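Nadp(h)-dependent ketose reductase (Bemisia argentifolii, PDB 1E3J) probably catalyses the NADP(H)-dependent, zinc-assisted interconversion of ketoses and polyols, reducing fructose to sorbitol, as a tetrameric member of the zinc-containing alcohol dehydrogenase family. Local coordinates at residues M35-C41 and K344-R350; E91-R97 and H131-F135; V207-C211 and K316-T320. The contacts are given in a common frame with arbitrary orientation. Residues are numbered along the deposited sequence.

Contact 1 (M35-C41 and K344-R350); sequences MAYVGIC and KVMISCR. With ZN (zinc ion), chain C; BO3 (boric acid), chain E.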
ATOM      1  N   MET A  35     -18.346 -35.531   4.549  1.00 41.97           N
ATOM      2  CA  MET A  35     -17.363 -34.973   5.457  1.00 41.52           C
ATOM      3  C   MET A  35     -16.313 -35.944   5.900  1.00 42.86           C
ATOM      4  O   MET A  35     -16.565 -37.164   5.968  1.00 44.25           O
ATOM      5  CB  MET A  35     -18.067 -34.348   6.660  1.00 41.40           C
ATOM      6  CG  MET A  35     -19.058 -33.238   6.263  1.00 41.41           C
ATOM      7  SD  MET A  35     -18.242 -31.966   5.173  1.00 43.52           S
ATOM      8  CE  MET A  35     -17.191 -31.234   6.402  1.00 36.92           C
ATOM      9  N   ALA A  36     -15.126 -35.413   6.196  1.00 41.20           N
ATOM     10  CA  ALA A  36     -14.026 -36.244   6.658  1.00 42.04           C
ATOM     11  C   ALA A  36     -13.532 -35.873   8.074  1.00 42.60           C
ATOM     12  O   ALA A  36     -13.534 -36.709   8.974  1.00 42.12           O
ATOM     13  CB  ALA A  36     -12.883 -36.199   5.664  1.00 40.37           C
ATOM     14  N   TYR A  37     -13.114 -34.622   8.270  1.00 43.71           N
ATOM     15  CA  TYR A  37     -12.636 -34.177   9.562  1.00 40.90           C
ATOM     16  C   TYR A  37     -13.215 -32.802   9.899  1.00 42.51           C
ATOM     17  O   TYR A  37     -13.498 -31.986   9.008  1.00 43.65           O
ATOM     18  CB  TYR A  37     -11.109 -34.123   9.570  1.00 42.92           C
ATOM     19  CG  TYR A  37     -10.453 -35.481   9.454  1.00 46.81           C
ATOM     20  CD1 TYR A  37     -10.223 -36.263  10.599  1.00 47.09           C
ATOM     21  CD2 TYR A  37     -10.163 -36.034   8.202  1.00 45.99           C
ATOM     22  CE1 TYR A  37      -9.726 -37.573  10.488  1.00 49.89           C
ATOM     23  CE2 TYR A  37      -9.666 -37.337   8.087  1.00 48.99           C
ATOM     24  CZ  TYR A  37      -9.451 -38.097   9.230  1.00 50.72           C
ATOM     25  OH  TYR A  37      -8.935 -39.371   9.116  1.00 54.71           O
ATOM     26  N   VAL A  38     -13.403 -32.555  11.189  1.00 41.13           N
ATOM     27  CA  VAL A  38     -13.939 -31.304  11.664  1.00 42.42           C
ATOM     28  C   VAL A  38     -13.241 -30.985  12.977  1.00 42.31           C
ATOM     29  O   VAL A  38     -13.345 -31.748  13.951  1.00 41.30           O
ATOM     30  CB  VAL A  38     -15.454 -31.394  11.912  1.00 42.27           C
ATOM     31  CG1 VAL A  38     -15.969 -30.085  12.489  1.00 43.21           C
ATOM     32  CG2 VAL A  38     -16.168 -31.695  10.630  1.00 43.41           C
ATOM     33  N   GLY A  39     -12.515 -29.872  12.989  1.00 40.71           N
ATOM     34  CA  GLY A  39     -11.811 -29.466  14.183  1.00 40.98           C
ATOM     35  C   GLY A  39     -12.745 -28.587  14.975  1.00 43.08           C
ATOM     36  O   GLY A  39     -13.727 -28.073  14.441  1.00 43.49           O
ATOM     37  N   ILE A  40     -12.476 -28.414  16.255  1.00 43.88           N
ATOM     38  CA  ILE A  40     -13.342 -27.560  17.035  1.00 45.07           C
ATOM     39  C   ILE A  40     -12.503 -26.546  17.777  1.00 45.59           C
ATOM     40  O   ILE A  40     -11.341 -26.803  18.064  1.00 42.04           O
ATOM     41  CB  ILE A  40     -14.192 -28.387  18.009  1.00 47.92           C
ATOM     42  CG1 ILE A  40     -13.305 -29.254  18.905  1.00 49.63           C
ATOM     43  CG2 ILE A  40     -15.137 -29.266  17.207  1.00 49.69           C
ATOM     44  CD1 ILE A  40     -14.117 -30.187  19.849  1.00 53.74           C
ATOM     45  N   CYS A  41     -13.078 -25.374  18.056  1.00 48.09           N
ATOM     46  CA  CYS A  41     -12.324 -24.347  18.753  1.00 50.10           C
ATOM     47  C   CYS A  41     -13.133 -23.732  19.878  1.00 50.57           C
ATOM     48  O   CYS A  41     -14.274 -24.131  20.135  1.00 49.18           O
ATOM     49  CB  CYS A  41     -11.858 -23.268  17.761  1.00 51.23           C
ATOM     50  SG  CYS A  41     -13.111 -22.041  17.296  1.00 56.78           S
ATOM     51  N   LYS A 344      -5.312 -29.057  19.701  1.00 45.91           N
ATOM     52  CA  LYS A 344      -6.470 -29.077  18.830  1.00 46.71           C
ATOM     53  C   LYS A 344      -7.211 -30.420  18.896  1.00 45.80           C
ATOM     54  O   LYS A 344      -6.597 -31.486  18.773  1.00 47.13           O
ATOM     55  CB  LYS A 344      -6.015 -28.755  17.390  1.00 45.47           C
ATOM     56  CG  LYS A 344      -7.074 -28.928  16.323  1.00 49.01           C
ATOM     57  CD  LYS A 344      -8.310 -28.022  16.475  1.00 45.87           C
ATOM     58  CE  LYS A 344      -8.025 -26.534  16.298  1.00 44.74           C
ATOM     59  NZ  LYS A 344      -9.349 -25.801  16.313  1.00 40.42           N
ATOM     60  N   VAL A 345      -8.529 -30.361  19.104  1.00 45.68           N
ATOM     61  CA  VAL A 345      -9.394 -31.549  19.173  1.00 42.88           C
ATOM     62  C   VAL A 345     -10.057 -31.721  17.808  1.00 43.45           C
ATOM     63  O   VAL A 345     -10.711 -30.804  17.318  1.00 44.96           O
ATOM     64  CB  VAL A 345     -10.500 -31.382  20.254  1.00 44.19           C
ATOM     65  CG1 VAL A 345     -11.436 -32.553  20.222  1.00 41.41           C
ATOM     66  CG2 VAL A 345      -9.873 -31.230  21.640  1.00 43.20           C
ATOM     67  N   MET A 346      -9.893 -32.907  17.227  1.00 43.33           N
ATOM     68  CA  MET A 346     -10.390 -33.262  15.909  1.00 43.11           C
ATOM     69  C   MET A 346     -11.401 -34.429  15.926  1.00 45.19           C
ATOM     70  O   MET A 346     -11.197 -35.461  16.592  1.00 45.66           O
ATOM     71  CB  MET A 346      -9.197 -33.635  15.028  1.00 41.47           C
ATOM     72  CG  MET A 346      -9.525 -33.858  13.571  1.00 42.11           C
ATOM     73  SD  MET A 346      -9.939 -32.308  12.654  1.00 48.73           S
ATOM     74  CE  MET A 346      -8.419 -31.387  12.983  1.00 45.94           C
ATOM     75  N   ILE A 347     -12.478 -34.252  15.163  1.00 43.65           N
ATOM     76  CA  ILE A 347     -13.545 -35.213  15.039  1.00 41.48           C
ATOM     77  C   ILE A 347     -13.606 -35.753  13.626  1.00 43.09           C
ATOM     78  O   ILE A 347     -13.789 -34.984  12.693  1.00 41.84           O
ATOM     79  CB  ILE A 347     -14.910 -34.566  15.354  1.00 38.78           C
ATOM     80  CG1 ILE A 347     -14.834 -33.879  16.714  1.00 35.37           C
ATOM     81  CG2 ILE A 347     -16.006 -35.643  15.304  1.00 36.08           C
ATOM     82  CD1 ILE A 347     -16.140 -33.215  17.183  1.00 35.25           C
ATOM     83  N   SER A 348     -13.464 -37.070  13.464  1.00 45.09           N
ATOM     84  CA  SER A 348     -13.511 -37.692  12.135  1.00 48.51           C
ATOM     85  C   SER A 348     -14.936 -38.132  11.842  1.00 50.28           C
ATOM     86  O   SER A 348     -15.622 -38.675  12.712  1.00 53.08           O
ATOM     87  CB  SER A 348     -12.555 -38.885  12.062  1.00 47.78           C
ATOM     88  OG  SER A 348     -12.716 -39.722  13.186  1.00 54.21           O
ATOM     89  N   CYS A 349     -15.360 -37.930  10.603  1.00 51.67           N
ATOM     90  CA  CYS A 349     -16.717 -38.211  10.187  1.00 52.89           C
ATOM     91  C   CYS A 349     -17.027 -39.391   9.300  1.00 55.57           C
ATOM     92  O   CYS A 349     -18.190 -39.710   9.125  1.00 56.75           O
ATOM     93  CB  CYS A 349     -17.268 -36.982   9.484  1.00 51.75           C
ATOM     94  SG  CYS A 349     -17.451 -35.558  10.523  1.00 52.31           S
ATOM     95  N   ARG A 350     -16.047 -40.030   8.693  1.00 58.48           N
ATOM     96  CA  ARG A 350     -16.419 -41.121   7.809  1.00 62.77           C
ATOM     97  C   ARG A 350     -16.874 -42.362   8.581  1.00 64.75           C
ATOM     98  O   ARG A 350     -16.179 -42.811   9.481  1.00 64.77           O
ATOM     99  CB  ARG A 350     -15.265 -41.428   6.863  1.00 62.36           C
ATOM    100  CG  ARG A 350     -15.146 -40.357   5.795  1.00 63.29           C
ATOM    101  CD  ARG A 350     -13.792 -40.368   5.095  1.00 64.38           C
ATOM    102  NE  ARG A 350     -12.648 -40.145   5.988  1.00 65.07           N
ATOM    103  CZ  ARG A 350     -11.385 -40.121   5.563  1.00 65.72           C
ATOM    104  NH1 ARG A 350     -11.127 -40.298   4.270  1.00 66.04           N
ATOM    105  NH2 ARG A 350     -10.377 -39.949   6.416  1.00 65.85           N
TER
HETATM  106 ZN    ZN C 902     -12.842 -22.399  14.898  1.00 71.69          ZN
HETATM  107  B   BO3 E 904      -7.062 -39.122   3.665  1.00 62.20           B
HETATM  108  O1  BO3 E 904      -7.808 -39.781   2.748  1.00 65.28           O
HETATM  109  O2  BO3 E 904      -5.893 -38.575   3.319  1.00 63.07           O
HETATM  110  O3  BO3 E 904      -7.490 -39.015   4.932  1.00 64.27           O
HETATM  111  O   HOH W   1      -9.679 -27.770  20.038  1.00 50.59           O
HETATM  112  O   HOH W   2     -11.572 -20.837  14.170  1.00 66.89           O
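At the edge of the zinc-bearing active site, the strand that delivers C41 to the metal is paired with the last strand of the chain. C41 SG sits 2.4 Å from the zinc ion, which water 2, H66 and E67 also bind. The pairing is antiparallel: the axes of 35-40 and 344-348 approach to 4.6 Å, with their directions 151° apart. V38 and I347 form a hydrogen-bonded pair, V38 N to I347 O and I347 N to V38 O both being 2.9 Å, whereas Y37-S348 and G39-M346 are non-hydrogen-bonded pairs. Past the end of the 344-348 strand, C349 N still donates to A36 O at 2.7 Å with an N-H...O angle of 169°. This places the C-terminal strand in the mixed sheet of the GroES-like catalytic domain, a chain return characteristic of the alcohol dehydrogenase fold. One face is aliphatic: I40 CD1 meets V345 CG1 at 3.6 Å and I40 CG2 meets I347 CD1 at 4.1 Å, beneath helix 328-337. On the other, Y37 CB packs on M346 SD at 3.8 Å, and Y37 CE1 lies 3.5 Å from S348 CB. K344 folds back so that NZ donates to I40 O at 2.8 Å while also forming a salt bridge with the zinc ligand E67; water 1 links I40 O (2.8 Å) to V345 N (3.0 Å). At the far end, R350 NH2 makes two weak hydrogen bonds, to Y37 OH at 3.1 Å and to boric acid O3 at 3.4 Å, in a pocket completed by R87, S144 and L145.

Contact 2 (E91-R97 and H131-F135); sequences EPGVPCR and HAADF. With ZN (zinc ion), chain B.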
ATOM      1  N   GLU A  91     -13.887 -23.662   3.212  1.00 38.93           N
ATOM      2  CA  GLU A  91     -13.693 -22.333   3.791  1.00 38.78           C
ATOM      3  C   GLU A  91     -15.113 -22.050   4.188  1.00 36.96           C
ATOM      4  O   GLU A  91     -15.998 -21.896   3.337  1.00 38.06           O
ATOM      5  CB  GLU A  91     -13.185 -21.308   2.781  1.00 35.54           C
ATOM      6  CG  GLU A  91     -13.055 -19.937   3.429  1.00 34.05           C
ATOM      7  CD  GLU A  91     -12.469 -18.900   2.489  1.00 31.62           C
ATOM      8  OE1 GLU A  91     -11.883 -19.285   1.459  1.00 31.86           O
ATOM      9  OE2 GLU A  91     -12.606 -17.708   2.787  1.00 36.06           O
ATOM     10  N   PRO A  92     -15.352 -21.976   5.492  1.00 37.55           N
ATOM     11  CA  PRO A  92     -16.694 -21.745   6.054  1.00 39.10           C
ATOM     12  C   PRO A  92     -17.479 -20.461   5.856  1.00 40.90           C
ATOM     13  O   PRO A  92     -18.689 -20.464   6.069  1.00 43.77           O
ATOM     14  CB  PRO A  92     -16.501 -22.066   7.558  1.00 37.82           C
ATOM     15  CG  PRO A  92     -15.049 -21.680   7.796  1.00 37.30           C
ATOM     16  CD  PRO A  92     -14.329 -22.149   6.548  1.00 34.30           C
ATOM     17  N   GLY A  93     -16.834 -19.359   5.497  1.00 38.73           N
ATOM     18  CA  GLY A  93     -17.621 -18.145   5.358  1.00 38.90           C
ATOM     19  C   GLY A  93     -17.919 -17.854   3.901  1.00 38.70           C
ATOM     20  O   GLY A  93     -16.998 -17.677   3.107  1.00 37.35           O
ATOM     21  N   VAL A  94     -19.197 -17.845   3.540  1.00 37.40           N
ATOM     22  CA  VAL A  94     -19.590 -17.564   2.161  1.00 36.17           C
ATOM     23  C   VAL A  94     -20.297 -16.226   2.192  1.00 35.08           C
ATOM     24  O   VAL A  94     -21.335 -16.082   2.816  1.00 35.24           O
ATOM     25  CB  VAL A  94     -20.509 -18.654   1.607  1.00 38.74           C
ATOM     26  CG1 VAL A  94     -20.886 -18.333   0.172  1.00 36.36           C
ATOM     27  CG2 VAL A  94     -19.780 -20.012   1.674  1.00 35.63           C
ATOM     28  N   PRO A  95     -19.708 -15.212   1.540  1.00 33.12           N
ATOM     29  CA  PRO A  95     -20.204 -13.842   1.451  1.00 34.40           C
ATOM     30  C   PRO A  95     -21.342 -13.632   0.433  1.00 35.41           C
ATOM     31  O   PRO A  95     -21.647 -14.541  -0.324  1.00 35.03           O
ATOM     32  CB  PRO A  95     -18.948 -13.070   1.083  1.00 32.34           C
ATOM     33  CG  PRO A  95     -18.323 -13.974   0.086  1.00 32.24           C
ATOM     34  CD  PRO A  95     -18.466 -15.364   0.768  1.00 33.06           C
ATOM     35  N   CYS A  96     -21.936 -12.437   0.403  1.00 34.26           N
ATOM     36  CA  CYS A  96     -23.046 -12.166  -0.529  1.00 37.85           C
ATOM     37  C   CYS A  96     -22.549 -11.936  -1.963  1.00 39.55           C
ATOM     38  O   CYS A  96     -23.307 -12.100  -2.945  1.00 42.37           O
ATOM     39  CB  CYS A  96     -23.872 -10.945  -0.049  1.00 36.25           C
ATOM     40  SG  CYS A  96     -23.158  -9.314  -0.553  1.00 40.73           S
ATOM     41  N   ARG A  97     -21.277 -11.564  -2.087  1.00 39.24           N
ATOM     42  CA  ARG A  97     -20.653 -11.336  -3.388  1.00 38.56           C
ATOM     43  C   ARG A  97     -21.193 -10.089  -4.127  1.00 38.58           C
ATOM     44  O   ARG A  97     -20.916  -9.919  -5.293  1.00 38.64           O
ATOM     45  CB  ARG A  97     -20.898 -12.546  -4.299  1.00 40.27           C
ATOM     46  CG  ARG A  97     -20.495 -13.893  -3.769  1.00 41.85           C
ATOM     47  CD  ARG A  97     -20.814 -14.924  -4.829  1.00 44.19           C
ATOM     48  NE  ARG A  97     -20.023 -16.133  -4.668  1.00 45.95           N
ATOM     49  CZ  ARG A  97     -20.410 -17.171  -3.959  1.00 47.63           C
ATOM     50  NH1 ARG A  97     -21.600 -17.124  -3.353  1.00 51.38           N
ATOM     51  NH2 ARG A  97     -19.616 -18.239  -3.854  1.00 46.47           N
ATOM     52  N   HIS A 131     -21.916 -27.149   0.120  1.00 41.71           N
ATOM     53  CA  HIS A 131     -21.211 -25.857   0.274  1.00 39.93           C
ATOM     54  C   HIS A 131     -20.905 -25.243  -1.093  1.00 39.34           C
ATOM     55  O   HIS A 131     -20.713 -25.977  -2.070  1.00 36.99           O
ATOM     56  CB  HIS A 131     -19.883 -26.108   1.036  1.00 38.36           C
ATOM     57  CG  HIS A 131     -19.295 -24.889   1.681  1.00 39.04           C
ATOM     58  ND1 HIS A 131     -19.979 -24.131   2.607  1.00 41.45           N
ATOM     59  CD2 HIS A 131     -18.071 -24.316   1.554  1.00 37.34           C
ATOM     60  CE1 HIS A 131     -19.207 -23.146   3.029  1.00 36.63           C
ATOM     61  NE2 HIS A 131     -18.046 -23.238   2.405  1.00 38.93           N
ATOM     62  N   ALA A 132     -20.837 -23.911  -1.159  1.00 39.64           N
ATOM     63  CA  ALA A 132     -20.523 -23.213  -2.429  1.00 40.00           C
ATOM     64  C   ALA A 132     -19.210 -23.757  -2.944  1.00 39.47           C
ATOM     65  O   ALA A 132     -18.231 -23.832  -2.201  1.00 40.59           O
ATOM     66  CB  ALA A 132     -20.407 -21.701  -2.205  1.00 38.91           C
ATOM     67  N   ALA A 133     -19.187 -24.139  -4.210  1.00 38.74           N
ATOM     68  CA  ALA A 133     -18.015 -24.733  -4.828  1.00 37.93           C
ATOM     69  C   ALA A 133     -16.783 -23.873  -4.842  1.00 40.17           C
ATOM     70  O   ALA A 133     -15.661 -24.387  -4.737  1.00 38.72           O
ATOM     71  CB  ALA A 133     -18.339 -25.141  -6.255  1.00 39.37           C
ATOM     72  N   ASP A 134     -16.964 -22.566  -4.992  1.00 40.33           N
ATOM     73  CA  ASP A 134     -15.792 -21.715  -5.037  1.00 42.77           C
ATOM     74  C   ASP A 134     -15.138 -21.567  -3.652  1.00 43.17           C
ATOM     75  O   ASP A 134     -14.076 -20.940  -3.527  1.00 42.09           O
ATOM     76  CB  ASP A 134     -16.158 -20.337  -5.618  1.00 42.79           C
ATOM     77  CG  ASP A 134     -17.197 -19.629  -4.806  1.00 44.63           C
ATOM     78  OD1 ASP A 134     -18.197 -20.271  -4.421  1.00 47.58           O
ATOM     79  OD2 ASP A 134     -17.029 -18.425  -4.561  1.00 47.89           O
ATOM     80  N   PHE A 135     -15.771 -22.111  -2.609  1.00 42.57           N
ATOM     81  CA  PHE A 135     -15.170 -22.013  -1.284  1.00 41.38           C
ATOM     82  C   PHE A 135     -14.741 -23.374  -0.792  1.00 41.04           C
ATOM     83  O   PHE A 135     -14.653 -23.613   0.399  1.00 42.53           O
ATOM     84  CB  PHE A 135     -16.109 -21.339  -0.276  1.00 39.70           C
ATOM     85  CG  PHE A 135     -16.156 -19.833  -0.410  1.00 39.94           C
ATOM     86  CD1 PHE A 135     -16.854 -19.225  -1.472  1.00 39.68           C
ATOM     87  CD2 PHE A 135     -15.467 -19.021   0.488  1.00 39.15           C
ATOM     88  CE1 PHE A 135     -16.858 -17.827  -1.644  1.00 39.80           C
ATOM     89  CE2 PHE A 135     -15.456 -17.609   0.339  1.00 39.93           C
ATOM     90  CZ  PHE A 135     -16.154 -17.008  -0.731  1.00 41.43           C
TER
HETATM   91 ZN    ZN B 901     -21.078  -8.909   0.577  1.00 39.95          ZN
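The ring of F135 lies under V94, whose CG2 stands over one ring face, 4.2 Å from F135 CG, and P95 CD comes within 3.2 Å of F135 CZ. The ring edge meets polar groups: E91 CD is 3.6 Å from F135 CD2, and R97 NH2 is 3.6 Å from F135 CE1. F135 accordingly gives up the most surface of any residue here, 119 Å² of the 406 Å² buried in total. Two hydrogen bonds secure the start of 91-97: E91 N donates to F135 O (2.9 Å, 167°), and H131 NE2 donates to E91 O (2.6 Å, 157°). V94 CG2 also approaches H131 CE1 at 3.5 Å. At the other end R97 bridges back to D134, with R97 NH2 2.5 Å from D134 OD1 and 2.7 Å from D134 OD2, the second a hydrogen bond within the salt bridge. Between these fixed ends C96 makes no contact with 131-135 and binds the second zinc through SG at 2.4 Å; C99, C102 and C110 complete the four-cysteine site, the structural zinc lobe known from alcohol dehydrogenases. The contact thus ties the entrance to that lobe to the catalytic-domain sheet. Y107 hydrogen-bonds E91 OE2 and meets the F135 ring edge-to-face, while K103 of the second subunit makes a cation-pi contact with F135 and a hydrogen bond to D134 O. Within the chain, strand 93-94 pairs with 114-115, H131 lies in strand 128-132, its backbone hydrogen-bonded to V31 of strand 30-40, and helix 301-309 touches E91 and P92 through Y301.

Contact 3 (V207-C211 and K316-T320); sequences VAKNC and KQLVT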
ATOM      1  N   VAL A 207       5.828 -27.313  21.845  1.00 45.45           N
ATOM      2  CA  VAL A 207       5.270 -27.451  20.498  1.00 44.59           C
ATOM      3  C   VAL A 207       5.649 -26.189  19.682  1.00 42.69           C
ATOM      4  O   VAL A 207       6.062 -26.288  18.530  1.00 42.34           O
ATOM      5  CB  VAL A 207       3.745 -27.584  20.517  1.00 44.66           C
ATOM      6  CG1 VAL A 207       3.265 -27.931  19.126  1.00 44.33           C
ATOM      7  CG2 VAL A 207       3.326 -28.692  21.506  1.00 47.01           C
ATOM      8  N   ALA A 208       5.548 -25.019  20.303  1.00 41.15           N
ATOM      9  CA  ALA A 208       5.887 -23.771  19.631  1.00 42.84           C
ATOM     10  C   ALA A 208       7.288 -23.874  19.021  1.00 44.93           C
ATOM     11  O   ALA A 208       7.531 -23.452  17.867  1.00 45.52           O
ATOM     12  CB  ALA A 208       5.829 -22.659  20.602  1.00 39.69           C
ATOM     13  N   LYS A 209       8.208 -24.461  19.782  1.00 44.60           N
ATOM     14  CA  LYS A 209       9.565 -24.627  19.287  1.00 45.96           C
ATOM     15  C   LYS A 209       9.583 -25.604  18.114  1.00 46.18           C
ATOM     16  O   LYS A 209      10.255 -25.383  17.106  1.00 46.67           O
ATOM     17  CB  LYS A 209      10.495 -25.127  20.389  1.00 45.68           C
ATOM     18  CG  LYS A 209      11.943 -25.079  19.967  1.00 47.42           C
ATOM     19  N   ASN A 210       8.849 -26.696  18.230  1.00 46.28           N
ATOM     20  CA  ASN A 210       8.854 -27.610  17.111  1.00 48.82           C
ATOM     21  C   ASN A 210       8.183 -26.925  15.913  1.00 47.19           C
ATOM     22  O   ASN A 210       8.436 -27.300  14.768  1.00 46.45           O
ATOM     23  CB  ASN A 210       8.109 -28.907  17.423  1.00 50.65           C
ATOM     24  CG  ASN A 210       8.468 -29.988  16.439  1.00 56.24           C
ATOM     25  OD1 ASN A 210       9.647 -30.349  16.338  1.00 58.20           O
ATOM     26  ND2 ASN A 210       7.479 -30.495  15.679  1.00 55.26           N
ATOM     27  N   CYS A 211       7.311 -25.949  16.190  1.00 44.48           N
ATOM     28  CA  CYS A 211       6.645 -25.207  15.122  1.00 43.25           C
ATOM     29  C   CYS A 211       7.649 -24.269  14.455  1.00 42.59           C
ATOM     30  O   CYS A 211       7.381 -23.701  13.394  1.00 43.33           O
ATOM     31  CB  CYS A 211       5.476 -24.405  15.671  1.00 42.83           C
ATOM     32  SG  CYS A 211       3.999 -25.405  15.950  1.00 45.19           S
ATOM     33  N   LYS A 316      -0.327 -30.991  11.281  1.00 43.78           N
ATOM     34  CA  LYS A 316      -0.828 -32.242  11.841  1.00 47.84           C
ATOM     35  C   LYS A 316      -0.391 -32.425  13.299  1.00 48.12           C
ATOM     36  O   LYS A 316      -1.147 -32.966  14.114  1.00 47.93           O
ATOM     37  CB  LYS A 316      -0.386 -33.445  10.967  1.00 50.78           C
ATOM     38  CG  LYS A 316       1.120 -33.797  11.022  1.00 56.65           C
ATOM     39  CD  LYS A 316       1.614 -34.556   9.749  1.00 60.79           C
ATOM     40  CE  LYS A 316       0.769 -35.812   9.428  1.00 63.51           C
ATOM     41  NZ  LYS A 316       1.128 -36.494   8.126  1.00 64.12           N
ATOM     42  N   GLN A 317       0.799 -31.945  13.645  1.00 46.97           N
ATOM     43  CA  GLN A 317       1.277 -32.076  15.021  1.00 48.26           C
ATOM     44  C   GLN A 317       0.380 -31.317  15.987  1.00 48.54           C
ATOM     45  O   GLN A 317       0.588 -31.382  17.190  1.00 49.51           O
ATOM     46  CB  GLN A 317       2.687 -31.507  15.164  1.00 49.82           C
ATOM     47  CG  GLN A 317       2.737 -29.961  15.118  1.00 50.58           C
ATOM     48  CD  GLN A 317       4.153 -29.458  14.939  1.00 54.64           C
ATOM     49  OE1 GLN A 317       5.001 -29.671  15.807  1.00 55.98           O
ATOM     50  NE2 GLN A 317       4.432 -28.801  13.796  1.00 54.74           N
ATOM     51  N   LEU A 318      -0.600 -30.583  15.474  1.00 47.83           N
ATOM     52  CA  LEU A 318      -1.478 -29.786  16.332  1.00 47.36           C
ATOM     53  C   LEU A 318      -2.616 -30.606  16.908  1.00 46.13           C
ATOM     54  O   LEU A 318      -3.234 -30.234  17.899  1.00 44.85           O
ATOM     55  CB  LEU A 318      -2.071 -28.608  15.542  1.00 47.45           C
ATOM     56  CG  LEU A 318      -1.451 -27.203  15.585  1.00 50.65           C
ATOM     57  CD1 LEU A 318      -0.004 -27.247  16.003  1.00 46.92           C
ATOM     58  CD2 LEU A 318      -1.618 -26.555  14.199  1.00 51.21           C
ATOM     59  N   VAL A 319      -2.933 -31.706  16.264  1.00 45.52           N
ATOM     60  CA  VAL A 319      -4.025 -32.522  16.770  1.00 46.96           C
ATOM     61  C   VAL A 319      -3.563 -33.314  18.017  1.00 48.61           C
ATOM     62  O   VAL A 319      -2.720 -34.189  17.899  1.00 46.77           O
ATOM     63  CB  VAL A 319      -4.469 -33.487  15.680  1.00 47.41           C
ATOM     64  CG1 VAL A 319      -5.614 -34.392  16.179  1.00 44.97           C
ATOM     65  CG2 VAL A 319      -4.879 -32.678  14.460  1.00 47.43           C
ATOM     66  N   THR A 320      -4.073 -32.983  19.206  1.00 49.05           N
ATOM     67  CA  THR A 320      -3.688 -33.733  20.404  1.00 49.99           C
ATOM     68  C   THR A 320      -4.705 -34.847  20.669  1.00 52.68           C
ATOM     69  O   THR A 320      -4.349 -35.923  21.152  1.00 54.32           O
ATOM     70  CB  THR A 320      -3.593 -32.837  21.671  1.00 47.59           C
ATOM     71  OG1 THR A 320      -4.716 -31.959  21.738  1.00 45.28           O
ATOM     72  CG2 THR A 320      -2.301 -32.022  21.664  1.00 47.01           C
TER
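A single hydrogen bond supplies the polar part of this contact: N210 ND2 donates to Q317 OE1 at 2.6 Å with an N-H...O angle of 173°, short and nearly linear. The other end of the same amide, Q317 NE2, donates to N314 O, so both polar atoms of the Q317 amide are engaged. The one apolar pair is loose, C211 SG lying 4.4 Å from L318 CD1; V207 CG1 and C211 SG otherwise pack against the Q317 amide, at 4.1 Å from Q317 OE1 and 4.0 Å from Q317 NE2 respectively. Backbones remain well apart, V207 CA to Q317 CA being 8.2 Å, the shortest CA separation across the segments. Structurally, the end of helix 202-210, in the Rossmann-type coenzyme domain, faces the 3-10 turn 316-318 that leads into strand 319-324 of the catalytic-domain sheet. V207 and C211 also pack on helix 179-190. With 190 Å² buried, the chemistry implies that at this point the two domains meet lightly, through one directional amide-amide bond flanked by sparse van der Waals packing.

How the contacts relate
Contact 1 spans most of the chain, 35-41 with 344-350, and encloses the other two in sequence; contact 2 closes before contact 3 opens. All three reach the same mixed sheet: strand 30-40 neighbours 128-132 and 344-348, which in turn runs parallel to 319-324. Contacts 1 and 3, with centres about 17 Å apart, touch directly, K344 O to T320 N and K344 N to L318 O both being 3.0 Å, probable hydrogen bonds. Contact 2 stands apart, its centre about 20 Å from that of contact 1 and 29 Å from that of contact 3. The sheet therefore connects the catalytic zinc, the four-cysteine zinc lobe and the boundary with the Rossmann-type domain.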